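Local coordinates for hypothetical protein DUF871 (Enterococcus faecalis, PDB 2P0O) that is of unknown function but is probably a 6-phospho-N-acetylmuramidase-like TIM-barrel protein acting on phosphorylated muramic acid sugars, at residues A[16-19]-A[20-23]; A[100-103]-A[104-108]; A[162-165]-A[166-169]. All coordinates share one frame; numbering follows the deposited sequence.

Contact 1 (A[16-19]-A[20-23]); sequences TNDT and IIYI
T19 and I23 meet across the first turns of helix 17-28, the helix that links strands 4-8 and 33-38 in the first beta-alpha-beta unit of the TIM barrel. Backbone bonds dominate. T16, at the N-cap position, offers its carbonyl O to I20 N at 3.2 Å. One residue on, N17 O takes I21 N at 2.7 Å. D18 O and T19 O receive Y22 N and I23 N in the same i to i+4 pattern, so four successive carbonyls are engaged from the cap onward.

Hydroxyls supply the side-chain polar link. T16 OG1 lies 2.9 Å from T19 OG1, a hydrogen bond in which either could be the donor. T19 holds OG1 beside its own backbone N (chi1 -62°), which turns that oxygen back to the cap and leaves CG2 for the apolar side.

The apolar pair is T19 CG2 and I23 CD1, 4.0 Å apart, the two side chains crossing obliquely. I20 and I23 pack on helix 48-62, and I23 also meets I7 of strand 4-8.

Aliphatic branches against carbonyl oxygens form a separate group. I23 CG1 sits 3.2 Å from T19 O, and I21 CD1 folds back to within 3.4 Å of N17 O, so I21 and I23 each flank the carbonyl that accepts their own N-H. The Y22 ring leads away from the turn, with T19 O near the plane at its edge, and reaches I7 and T225.

The chemistry implies a divided helix start: hydroxyls and polar side chains at the cap, where N17 and D18 are exposed and I21 stays on the exposed side with them, while I20, Y22 and I23 turn to the barrel wall or the next helix.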
ATOM      1  N   THR A  16      -6.064  10.135  19.458  1.00 63.28           N
ATOM      2  CA  THR A  16      -6.668  11.423  19.100  1.00 62.20           C
ATOM      3  C   THR A  16      -7.932  11.239  18.278  1.00 61.68           C
ATOM      4  O   THR A  16      -8.206  10.118  17.791  1.00 61.99           O
ATOM      5  CB  THR A  16      -5.709  12.295  18.277  1.00 61.80           C
ATOM      6  OG1 THR A  16      -5.380  11.614  17.065  1.00 61.66           O
ATOM      7  CG2 THR A  16      -4.430  12.596  19.049  1.00 61.19           C
ATOM      8  N   ASN A  17      -8.695  12.352  18.090  1.00 61.61           N
ATOM      9  CA  ASN A  17      -9.873  12.290  17.224  1.00 61.00           C
ATOM     10  C   ASN A  17      -9.457  12.161  15.760  1.00 61.35           C
ATOM     11  O   ASN A  17     -10.099  11.425  14.981  1.00 60.60           O
ATOM     12  CB  ASN A  17     -10.763  13.496  17.489  1.00 61.88           C
ATOM     13  CG  ASN A  17     -11.287  13.501  18.931  1.00 61.74           C
ATOM     14  OD1 ASN A  17     -11.346  12.448  19.577  1.00 62.65           O
ATOM     15  ND2 ASN A  17     -11.672  14.680  19.436  1.00 64.82           N
ATOM     16  N   ASP A  18      -8.347  12.831  15.411  1.00 59.94           N
ATOM     17  CA  ASP A  18      -7.742  12.661  14.110  1.00 60.55           C
ATOM     18  C   ASP A  18      -7.467  11.193  13.810  1.00 59.15           C
ATOM     19  O   ASP A  18      -7.825  10.721  12.757  1.00 58.35           O
ATOM     20  CB  ASP A  18      -6.495  13.544  13.940  1.00 60.48           C
ATOM     21  CG  ASP A  18      -6.848  15.043  13.995  1.00 62.88           C
ATOM     22  OD1 ASP A  18      -8.034  15.392  13.775  1.00 59.06           O
ATOM     23  OD2 ASP A  18      -5.956  15.871  14.283  1.00 66.68           O
ATOM     24  N   THR A  19      -6.929  10.462  14.774  1.00 58.29           N
ATOM     25  CA  THR A  19      -6.667   9.044  14.591  1.00 57.48           C
ATOM     26  C   THR A  19      -7.929   8.211  14.342  1.00 56.72           C
ATOM     27  O   THR A  19      -7.952   7.370  13.430  1.00 56.48           O
ATOM     28  CB  THR A  19      -5.822   8.498  15.756  1.00 57.73           C
ATOM     29  OG1 THR A  19      -4.567   9.192  15.748  1.00 57.71           O
ATOM     30  CG2 THR A  19      -5.579   6.990  15.613  1.00 58.48           C
ATOM     31  N   ILE A  20      -8.963   8.455  15.135  1.00 55.81           N
ATOM     32  CA  ILE A  20     -10.275   7.825  14.955  1.00 55.72           C
ATOM     33  C   ILE A  20     -10.888   8.181  13.578  1.00 55.79           C
ATOM     34  O   ILE A  20     -11.278   7.287  12.816  1.00 55.45           O
ATOM     35  CB  ILE A  20     -11.208   8.144  16.162  1.00 56.30           C
ATOM     36  CG1 ILE A  20     -10.631   7.503  17.429  1.00 54.99           C
ATOM     37  CG2 ILE A  20     -12.646   7.682  15.914  1.00 55.03           C
ATOM     38  CD1 ILE A  20     -11.207   8.040  18.723  1.00 61.71           C
ATOM     39  N   ILE A  21     -10.948   9.473  13.256  1.00 55.95           N
ATOM     40  CA  ILE A  21     -11.353   9.933  11.911  1.00 55.66           C
ATOM     41  C   ILE A  21     -10.620   9.142  10.818  1.00 55.42           C
ATOM     42  O   ILE A  21     -11.246   8.559   9.924  1.00 54.93           O
ATOM     43  CB  ILE A  21     -11.158  11.464  11.741  1.00 55.31           C
ATOM     44  CG1 ILE A  21     -12.216  12.207  12.541  1.00 57.10           C
ATOM     45  CG2 ILE A  21     -11.311  11.886  10.292  1.00 55.67           C
ATOM     46  CD1 ILE A  21     -11.813  13.616  12.982  1.00 59.95           C
ATOM     47  N   TYR A  22      -9.290   9.104  10.930  1.00 55.50           N
ATOM     48  CA  TYR A  22      -8.432   8.355  10.044  1.00 55.08           C
ATOM     49  C   TYR A  22      -8.797   6.878   9.901  1.00 54.80           C
ATOM     50  O   TYR A  22      -8.901   6.361   8.765  1.00 54.88           O
ATOM     51  CB  TYR A  22      -6.983   8.482  10.516  1.00 55.17           C
ATOM     52  CG  TYR A  22      -5.977   7.657   9.708  1.00 55.84           C
ATOM     53  CD1 TYR A  22      -5.659   7.977   8.380  1.00 54.23           C
ATOM     54  CD2 TYR A  22      -5.316   6.569  10.296  1.00 56.97           C
ATOM     55  CE1 TYR A  22      -4.693   7.204   7.649  1.00 54.44           C
ATOM     56  CE2 TYR A  22      -4.376   5.801   9.593  1.00 55.25           C
ATOM     57  CZ  TYR A  22      -4.056   6.124   8.282  1.00 55.98           C
ATOM     58  OH  TYR A  22      -3.103   5.343   7.625  1.00 56.46           O
ATOM     59  N   ILE A  23      -8.926   6.190  11.034  1.00 54.23           N
ATOM     60  CA  ILE A  23      -9.248   4.758  11.038  1.00 54.64           C
ATOM     61  C   ILE A  23     -10.569   4.484  10.275  1.00 54.27           C
ATOM     62  O   ILE A  23     -10.634   3.636   9.367  1.00 54.14           O
ATOM     63  CB  ILE A  23      -9.306   4.192  12.483  1.00 54.57           C
ATOM     64  CG1 ILE A  23      -7.906   4.144  13.105  1.00 54.47           C
ATOM     65  CG2 ILE A  23      -9.932   2.797  12.489  1.00 54.39           C
ATOM     66  CD1 ILE A  23      -7.919   3.951  14.634  1.00 54.09           C
TER

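Contact 2 (A[100-103]-A[104-108]); sequences YGIT and IEQMA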
ATOM      1  N   TYR A 100       9.311 -11.875  22.274  1.00 72.89           N
ATOM      2  CA  TYR A 100      10.006 -12.250  23.468  1.00 72.22           C
ATOM      3  C   TYR A 100       9.141 -13.248  24.214  1.00 71.59           C
ATOM      4  O   TYR A 100       7.917 -13.119  24.200  1.00 72.04           O
ATOM      5  CB  TYR A 100      10.317 -11.012  24.311  1.00 72.62           C
ATOM      6  N   GLY A 101       9.782 -14.277  24.774  1.00 69.99           N
ATOM      7  CA  GLY A 101       9.224 -15.090  25.854  1.00 68.40           C
ATOM      8  C   GLY A 101       8.027 -16.011  25.672  1.00 67.15           C
ATOM      9  O   GLY A 101       7.410 -16.420  26.660  1.00 66.98           O
ATOM     10  N   ILE A 102       7.684 -16.344  24.431  1.00 65.84           N
ATOM     11  CA  ILE A 102       6.615 -17.321  24.187  1.00 64.12           C
ATOM     12  C   ILE A 102       7.186 -18.473  23.365  1.00 63.30           C
ATOM     13  O   ILE A 102       7.903 -18.242  22.386  1.00 63.45           O
ATOM     14  CB  ILE A 102       5.365 -16.661  23.480  1.00 63.99           C
ATOM     15  CG1 ILE A 102       4.638 -15.671  24.411  1.00 62.81           C
ATOM     16  CG2 ILE A 102       4.394 -17.705  22.922  1.00 62.73           C
ATOM     17  CD1 ILE A 102       4.231 -16.198  25.798  1.00 60.22           C
ATOM     18  N   THR A 103       6.887 -19.705  23.755  1.00 61.83           N
ATOM     19  CA  THR A 103       7.371 -20.849  22.985  1.00 61.02           C
ATOM     20  C   THR A 103       6.572 -21.087  21.697  1.00 60.56           C
ATOM     21  O   THR A 103       5.409 -20.679  21.569  1.00 60.06           O
ATOM     22  CB  THR A 103       7.376 -22.147  23.805  1.00 60.91           C
ATOM     23  OG1 THR A 103       6.032 -22.597  23.984  1.00 60.43           O
ATOM     24  CG2 THR A 103       8.032 -21.928  25.163  1.00 61.13           C
ATOM     25  N   ILE A 104       7.225 -21.765  20.757  1.00 59.85           N
ATOM     26  CA  ILE A 104       6.611 -22.223  19.518  1.00 59.14           C
ATOM     27  C   ILE A 104       5.369 -23.060  19.839  1.00 59.23           C
ATOM     28  O   ILE A 104       4.337 -22.949  19.155  1.00 58.93           O
ATOM     29  CB  ILE A 104       7.624 -23.038  18.671  1.00 59.11           C
ATOM     30  CG1 ILE A 104       8.756 -22.135  18.141  1.00 57.82           C
ATOM     31  CG2 ILE A 104       6.941 -23.767  17.537  1.00 57.91           C
ATOM     32  CD1 ILE A 104       8.344 -21.135  17.074  1.00 57.67           C
ATOM     33  N   GLU A 105       5.478 -23.857  20.899  1.00 58.65           N
ATOM     34  CA  GLU A 105       4.394 -24.698  21.374  1.00 59.00           C
ATOM     35  C   GLU A 105       3.164 -23.915  21.852  1.00 58.63           C
ATOM     36  O   GLU A 105       2.026 -24.278  21.531  1.00 58.14           O
ATOM     37  CB  GLU A 105       4.898 -25.616  22.487  1.00 59.01           C
ATOM     38  CG  GLU A 105       3.859 -26.601  22.979  1.00 59.93           C
ATOM     39  CD  GLU A 105       4.228 -27.231  24.308  1.00 62.29           C
ATOM     40  OE1 GLU A 105       5.414 -27.149  24.713  1.00 62.57           O
ATOM     41  OE2 GLU A 105       3.325 -27.826  24.947  1.00 63.27           O
ATOM     42  N   GLN A 106       3.396 -22.859  22.628  1.00 58.77           N
ATOM     43  CA  GLN A 106       2.316 -21.978  23.057  1.00 59.27           C
ATOM     44  C   GLN A 106       1.640 -21.365  21.843  1.00 59.62           C
ATOM     45  O   GLN A 106       0.406 -21.291  21.762  1.00 59.73           O
ATOM     46  CB  GLN A 106       2.864 -20.875  23.953  1.00 59.14           C
ATOM     47  CG  GLN A 106       3.145 -21.333  25.374  1.00 59.40           C
ATOM     48  CD  GLN A 106       3.941 -20.305  26.124  1.00 59.36           C
ATOM     49  OE1 GLN A 106       5.041 -19.946  25.716  1.00 61.37           O
ATOM     50  NE2 GLN A 106       3.384 -19.802  27.210  1.00 58.81           N
HETATM   51  N   MSE A 107       2.474 -20.959  20.897  1.00 59.60           N
HETATM   52  CA  MSE A 107       2.042 -20.329  19.672  1.00 60.42           C
HETATM   53  C   MSE A 107       1.181 -21.227  18.805  1.00 59.06           C
HETATM   54  O   MSE A 107       0.200 -20.761  18.238  1.00 58.49           O
HETATM   55  CB  MSE A 107       3.249 -19.838  18.892  1.00 61.05           C
HETATM   56  CG  MSE A 107       3.695 -18.464  19.339  1.00 67.57           C
HETATM   57 SE   MSE A 107       5.299 -17.803  18.396  1.00 85.66          SE
HETATM   58  CE  MSE A 107       5.145 -18.795  16.715  1.00 83.03           C
ATOM     59  N   ALA A 108       1.562 -22.497  18.704  1.00 58.33           N
ATOM     60  CA  ALA A 108       0.788 -23.485  17.962  1.00 58.27           C
ATOM     61  C   ALA A 108      -0.606 -23.637  18.568  1.00 57.92           C
ATOM     62  O   ALA A 108      -1.611 -23.496  17.862  1.00 58.02           O
ATOM     63  CB  ALA A 108       1.518 -24.819  17.941  1.00 58.44           C
TER
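Q106 OE1 is gripped twice by T103, whose backbone N donates to it at 2.7 Å and whose hydroxyl OG1 adds a weak bond at 3.3 Å. The return bond runs from Q106 N to T103 OG1 at 3.0 Å, nearly straight at 163°, and closes a capping box at the start of helix 104-111, just after barrel strand 95-98. T103 N approaches OE1 in the carbonyl plane of the amide, which helps hold the amide in that rotation.

T103 sets OG1 between its backbone N and carbonyl carbon (chi1 73°), where it faces the N-H of Q106. Q106 keeps its chain extended beyond CG and crosses the T103 side chain at about a right angle, carrying the amide back over the cap. T103 O meanwhile accepts M107 N at 3.0 Å, the first i to i+4 bond of the helix.

I102 flanks the box: its CG2 lies 3.6 Å from Q106 OE1. In an apolar contact, selenomethionine M107, buried against L131, I116 and L118, brings its CG to 3.7 Å from the same I102 CG2.

Contact 3 (A[162-165]-A[166-169]); sequences EKNR and WLKE
E162 O accepts W166 N in a weak bond of 3.4 Å, on helix 157-169, which joins strands 141-144 and 173-178 as a beta-alpha-beta crossover of the TIM barrel.

K163 comes next and does two things. Its carbonyl O takes L167 N at 2.8 Å and also lies in plane at the edge of the W166 indole. Its side chain leaves with CG opposite the backbone N (chi1 -174°), then bends at chi2 and chi3 to run beside W166, pointing the same way. The CD methylene approaches CE3 of the indole at 3.7 Å, at an oblique angle, while CG rests 3.8 Å from L167 CD1. The aliphatic part of the lysine thus fills the angle between an aromatic and a branched neighbour.

N164 is buried. Its O receives K168 N, and its OD1, which lies 3.9 Å from L167 CD1, is satisfied by H145 NE2. K168 sends NZ away from this turn to a salt bridge with D217; the K168 side chain lies about 7 Å from the bound sodium ion, whose site is formed by M211, D213 and V216. L167 packs on V174 of strand 173-178 and on A120 and I123, so this side of the helix faces the barrel.

R165 ends the series on the exposed side. Its O takes E169 N, and its side chain runs alongside that of E169, bent at chi3. The guanidinium and carboxylate planes stand 70° apart, and E169 OE1 lies over one guanidinium face. The pairing therefore rests on charge rather than on a directed N-H: R165 NH1 and E169 OE2 are 3.5 Å apart, the oxygen well out of the guanidinium plane.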
ATOM      1  N   GLU A 162      12.480 -14.015  -2.742  1.00 58.22           N
ATOM      2  CA  GLU A 162      13.040 -15.296  -2.347  1.00 59.65           C
ATOM      3  C   GLU A 162      12.406 -15.786  -1.055  1.00 59.52           C
ATOM      4  O   GLU A 162      11.981 -16.936  -0.965  1.00 59.40           O
ATOM      5  CB  GLU A 162      14.545 -15.141  -2.168  1.00 60.29           C
ATOM      6  CG  GLU A 162      15.328 -16.419  -2.054  1.00 65.08           C
ATOM      7  CD  GLU A 162      16.851 -16.171  -2.001  1.00 71.18           C
ATOM      8  OE1 GLU A 162      17.359 -15.519  -1.041  1.00 72.83           O
ATOM      9  OE2 GLU A 162      17.544 -16.634  -2.935  1.00 74.97           O
ATOM     10  N   LYS A 163      12.331 -14.895  -0.066  1.00 59.77           N
ATOM     11  CA  LYS A 163      11.783 -15.215   1.242  1.00 59.56           C
ATOM     12  C   LYS A 163      10.301 -15.557   1.138  1.00 59.67           C
ATOM     13  O   LYS A 163       9.855 -16.568   1.666  1.00 59.31           O
ATOM     14  CB  LYS A 163      12.020 -14.038   2.200  1.00 59.88           C
ATOM     15  CG  LYS A 163      11.626 -14.252   3.662  1.00 60.01           C
ATOM     16  CD  LYS A 163      12.369 -15.404   4.329  1.00 58.93           C
ATOM     17  CE  LYS A 163      13.755 -15.022   4.777  1.00 60.81           C
ATOM     18  NZ  LYS A 163      14.416 -16.244   5.295  1.00 61.19           N
ATOM     19  N   ASN A 164       9.551 -14.719   0.435  1.00 59.87           N
ATOM     20  CA  ASN A 164       8.115 -14.875   0.336  1.00 60.83           C
ATOM     21  C   ASN A 164       7.698 -16.191  -0.339  1.00 61.36           C
ATOM     22  O   ASN A 164       6.748 -16.849   0.106  1.00 60.88           O
ATOM     23  CB  ASN A 164       7.477 -13.657  -0.352  1.00 60.34           C
ATOM     24  CG  ASN A 164       7.665 -12.366   0.441  1.00 61.13           C
ATOM     25  OD1 ASN A 164       7.990 -12.382   1.639  1.00 59.40           O
ATOM     26  ND2 ASN A 164       7.473 -11.239  -0.231  1.00 60.33           N
ATOM     27  N   ARG A 165       8.404 -16.562  -1.403  1.00 62.29           N
ATOM     28  CA  ARG A 165       8.125 -17.812  -2.112  1.00 63.92           C
ATOM     29  C   ARG A 165       8.274 -19.000  -1.181  1.00 64.07           C
ATOM     30  O   ARG A 165       7.412 -19.866  -1.126  1.00 63.84           O
ATOM     31  CB  ARG A 165       9.053 -17.963  -3.310  1.00 64.37           C
ATOM     32  CG  ARG A 165       8.332 -17.899  -4.646  1.00 68.14           C
ATOM     33  CD  ARG A 165       9.244 -18.149  -5.888  1.00 72.69           C
ATOM     34  NE  ARG A 165      10.354 -19.072  -5.639  1.00 75.59           N
ATOM     35  CZ  ARG A 165      10.307 -20.392  -5.826  1.00 77.09           C
ATOM     36  NH1 ARG A 165       9.196 -20.981  -6.260  1.00 77.35           N
ATOM     37  NH2 ARG A 165      11.384 -21.124  -5.568  1.00 76.98           N
ATOM     38  N   TRP A 166       9.383 -19.007  -0.447  1.00 65.00           N
ATOM     39  CA  TRP A 166       9.667 -19.982   0.601  1.00 65.68           C
ATOM     40  C   TRP A 166       8.550 -19.991   1.636  1.00 65.43           C
ATOM     41  O   TRP A 166       7.951 -21.040   1.891  1.00 64.94           O
ATOM     42  CB  TRP A 166      11.006 -19.639   1.254  1.00 66.95           C
ATOM     43  CG  TRP A 166      11.429 -20.527   2.390  1.00 68.52           C
ATOM     44  CD1 TRP A 166      11.842 -21.839   2.306  1.00 70.28           C
ATOM     45  CD2 TRP A 166      11.542 -20.162   3.777  1.00 69.59           C
ATOM     46  NE1 TRP A 166      12.188 -22.309   3.558  1.00 71.19           N
ATOM     47  CE2 TRP A 166      12.015 -21.303   4.476  1.00 71.55           C
ATOM     48  CE3 TRP A 166      11.287 -18.989   4.497  1.00 68.86           C
ATOM     49  CZ2 TRP A 166      12.227 -21.298   5.860  1.00 70.96           C
ATOM     50  CZ3 TRP A 166      11.505 -18.983   5.865  1.00 68.44           C
ATOM     51  CH2 TRP A 166      11.963 -20.128   6.533  1.00 70.48           C
ATOM     52  N   LEU A 167       8.258 -18.822   2.207  1.00 64.85           N
ATOM     53  CA  LEU A 167       7.180 -18.695   3.195  1.00 65.08           C
ATOM     54  C   LEU A 167       5.880 -19.293   2.682  1.00 65.49           C
ATOM     55  O   LEU A 167       5.258 -20.095   3.372  1.00 65.87           O
ATOM     56  CB  LEU A 167       6.985 -17.237   3.663  1.00 64.25           C
ATOM     57  CG  LEU A 167       8.136 -16.594   4.447  1.00 64.06           C
ATOM     58  CD1 LEU A 167       8.033 -15.065   4.511  1.00 64.13           C
ATOM     59  CD2 LEU A 167       8.307 -17.177   5.843  1.00 62.54           C
ATOM     60  N   LYS A 168       5.481 -18.928   1.468  1.00 66.29           N
ATOM     61  CA  LYS A 168       4.222 -19.416   0.904  1.00 67.14           C
ATOM     62  C   LYS A 168       4.272 -20.923   0.629  1.00 67.92           C
ATOM     63  O   LYS A 168       3.259 -21.622   0.748  1.00 67.95           O
ATOM     64  CB  LYS A 168       3.856 -18.662  -0.382  1.00 67.29           C
ATOM     65  CG  LYS A 168       3.655 -17.136  -0.228  1.00 68.78           C
ATOM     66  CD  LYS A 168       2.356 -16.773   0.464  1.00 70.08           C
ATOM     67  CE  LYS A 168       1.164 -16.963  -0.460  1.00 72.95           C
ATOM     68  NZ  LYS A 168      -0.092 -17.145   0.312  1.00 74.50           N
ATOM     69  N   GLU A 169       5.457 -21.405   0.250  1.00 68.59           N
ATOM     70  CA  GLU A 169       5.696 -22.822  -0.013  1.00 69.25           C
ATOM     71  C   GLU A 169       5.521 -23.609   1.271  1.00 68.47           C
ATOM     72  O   GLU A 169       5.145 -24.773   1.234  1.00 68.82           O
ATOM     73  CB  GLU A 169       7.119 -23.019  -0.533  1.00 69.89           C
ATOM     74  CG  GLU A 169       7.229 -23.867  -1.790  1.00 73.46           C
ATOM     75  CD  GLU A 169       8.013 -23.143  -2.892  1.00 77.32           C
ATOM     76  OE1 GLU A 169       9.219 -22.837  -2.681  1.00 77.43           O
ATOM     77  OE2 GLU A 169       7.407 -22.869  -3.960  1.00 77.68           O
TER

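All three contacts are local, between neighbouring residues along helices in the outer layer of the same barrel, contact 2 including the loop that leads into its helix; none touches another. Contacts 1 and 3 are partly buried and lie on opposite sides of the chain's centre (35 Å between contact centres). Contact 2, at the entry of a helix between strands 95-98 and 115-119, is a surface contact about 11 Å from contact 3 at the nearest atoms. Contacts 1 and 2 both contain a threonine N-cap, yet a hydroxyl pair marks the first and a reciprocal side-chain and backbone box the second. Contact 3, at the far end of its helix, relies instead on lysine-indole packing and a charge pair.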